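Local coordinates for protein putative thioesterase (Novosphingobium aromaticivorans, PDB 3CJY) that binds a calcium ion and probably hydrolyses acyl-CoA thioesters, as a double-hotdog thioesterase, at residues A[46-51]-A[89-94]. Sequence-based numbering, arbitrary orientation. Where two conformers were deposited one is given.
Sequences DVAAET and ARVAGT. With CA (calcium ion), chain B.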
loop_
_atom_site.group_PDB
_atom_site.type_symbol
_atom_site.label_atom_id
_atom_site.label_comp_id
_atom_site.label_asym_id
_atom_site.label_seq_id
_atom_site.Cartn_x
_atom_site.Cartn_y
_atom_site.Cartn_z
ATOM N N ASP A 46 16.145 -2.996 -4.419
ATOM C CA ASP A 46 17.579 -2.854 -4.630
ATOM C C ASP A 46 17.891 -2.985 -6.132
ATOM O O ASP A 46 18.494 -2.101 -6.725
ATOM C CB ASP A 46 18.361 -3.899 -3.809
ATOM C CG ASP A 46 19.861 -3.631 -3.793
ATOM O OD1 ASP A 46 20.290 -2.688 -3.099
ATOM O OD2 ASP A 46 20.611 -4.361 -4.456
ATOM N N VAL A 47 17.376 -4.046 -6.738
ATOM C CA VAL A 47 17.645 -4.345 -8.163
ATOM C C VAL A 47 17.019 -3.276 -9.075
ATOM O O VAL A 47 17.582 -2.916 -10.114
ATOM C CB VAL A 47 17.253 -5.809 -8.567
ATOM C CG1 VAL A 47 18.072 -6.772 -7.742
ATOM C CG2 VAL A 47 15.732 -6.118 -8.449
ATOM N N ALA A 48 15.868 -2.765 -8.670
ATOM C CA ALA A 48 15.169 -1.701 -9.420
ATOM C C ALA A 48 16.015 -0.429 -9.396
ATOM O O ALA A 48 16.284 0.168 -10.439
ATOM C CB ALA A 48 13.758 -1.418 -8.844
ATOM N N ALA A 49 16.472 -0.036 -8.218
ATOM C CA ALA A 49 17.283 1.191 -8.093
ATOM C C ALA A 49 18.612 1.040 -8.842
ATOM O O ALA A 49 19.091 1.964 -9.514
ATOM C CB ALA A 49 17.516 1.520 -6.631
ATOM N N GLU A 50 19.160 -0.160 -8.785
ATOM C CA GLU A 50 20.473 -0.441 -9.401
ATOM C C GLU A 50 20.331 -0.440 -10.930
ATOM O O GLU A 50 21.202 0.028 -11.675
ATOM C CB GLU A 50 20.992 -1.788 -8.853
ATOM C CG GLU A 50 22.462 -1.812 -8.426
ATOM C CD GLU A 50 23.373 -2.213 -9.520
ATOM O OE1 GLU A 50 22.857 -2.836 -10.477
ATOM O OE2 GLU A 50 24.591 -1.921 -9.428
ATOM N N THR A 51 19.215 -0.954 -11.411
ATOM C CA THR A 51 18.970 -1.001 -12.856
ATOM C C THR A 51 18.614 0.375 -13.377
ATOM O O THR A 51 19.135 0.795 -14.388
ATOM C CB THR A 51 17.831 -1.953 -13.185
ATOM O OG1 THR A 51 18.233 -3.270 -12.826
ATOM C CG2 THR A 51 17.468 -1.898 -14.663
ATOM N N ALA A 89 9.295 0.655 -12.803
ATOM C CA ALA A 89 9.799 -0.675 -13.137
ATOM C C ALA A 89 8.920 -1.733 -12.518
ATOM O O ALA A 89 8.124 -1.445 -11.632
ATOM C CB ALA A 89 11.184 -0.848 -12.572
ATOM N N ARG A 90 9.044 -2.928 -13.075
ATOM C CA ARG A 90 8.467 -4.135 -12.516
ATOM C C ARG A 90 9.600 -5.138 -12.271
ATOM O O ARG A 90 10.515 -5.251 -13.084
ATOM C CB ARG A 90 7.473 -4.744 -13.474
ATOM C CG ARG A 90 6.246 -3.925 -13.620
ATOM C CD ARG A 90 5.115 -4.773 -14.185
ATOM N NE ARG A 90 5.402 -5.151 -15.548
ATOM C CZ ARG A 90 4.444 -5.387 -16.440
ATOM N NH1 ARG A 90 3.165 -5.258 -16.088
ATOM N NH2 ARG A 90 4.767 -5.709 -17.686
ATOM N N VAL A 91 9.504 -5.865 -11.177
ATOM C CA VAL A 91 10.473 -6.865 -10.791
ATOM C C VAL A 91 9.790 -8.169 -10.469
ATOM O O VAL A 91 8.949 -8.238 -9.616
ATOM C CB VAL A 91 11.322 -6.467 -9.563
ATOM C CG1 VAL A 91 12.357 -7.575 -9.259
ATOM C CG2 VAL A 91 12.016 -5.089 -9.772
ATOM N N ALA A 92 10.212 -9.206 -11.175
ATOM C CA ALA A 92 9.701 -10.539 -10.963
ATOM C C ALA A 92 10.765 -11.371 -10.267
ATOM O O ALA A 92 11.952 -11.395 -10.676
ATOM C CB ALA A 92 9.326 -11.213 -12.307
ATOM N N GLY A 93 10.307 -12.099 -9.263
ATOM C CA GLY A 93 11.140 -13.062 -8.570
ATOM C C GLY A 93 10.688 -14.452 -8.941
ATOM O O GLY A 93 9.483 -14.768 -8.978
ATOM N N THR A 94 11.662 -15.272 -9.296
ATOM C CA THR A 94 11.415 -16.654 -9.699
ATOM C C THR A 94 12.470 -17.562 -9.129
ATOM O O THR A 94 13.621 -17.168 -8.954
ATOM C CB THR A 94 11.454 -16.846 -11.257
ATOM O OG1 THR A 94 12.678 -16.308 -11.749
ATOM C CG2 THR A 94 10.332 -16.150 -11.930
HETATM CA CA CA B . 20.452 0.669 -16.310
HETATM O O HOH W 1 18.516 0.970 -17.510
#
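V91 on strand 87-95 meets V47 and A48 on helix 37-52, where the helix of the N-terminal hotdog domain lies against the curled antiparallel sheet that wraps it. No hydrogen bond links the two segments; methyl groups alone make the contact. The V91 side chain leaves the strand toward the helix, its CB forking into two methyls that divide the work. V91 CG1 stands anti to the backbone N (chi1 -178°) and goes to V47, ending 3.8 Å from V47 CG2. The other branch, V91 CG2, touches both helix residues, 4.1 Å from V47 CG2 and 4.2 Å from A48 CB. From the helix side, V47 offers CG2 to both branches of V91, while A48 has just its one methyl to give. That short side chain goes with a close backbone approach, A48 CA coming within 6.6 Å of A89 CA. Residues of two strands paired with strand 87-95 add to the patch: L75 and V77 of strand 72-79 pack on V47, and I105 of strand 98-107 touches A48 and V91. R90, one residue earlier, sets off from the strand away from the helix and forms a salt bridge with E78. One turn beyond V47, T51 leads from this apolar layer to the metal. The carbonyl O of T51 binds the calcium ion at 2.3 Å, with D14 and a water also among the ligands. T51 OG1 folds back to V47 O and also hydrogen-bonds with Y17 OH. V47 O takes two bonds from T51, the N on one face of the carbonyl plane and OG1 on the other, the latter at 2.8 Å and tilted 28° from that plane.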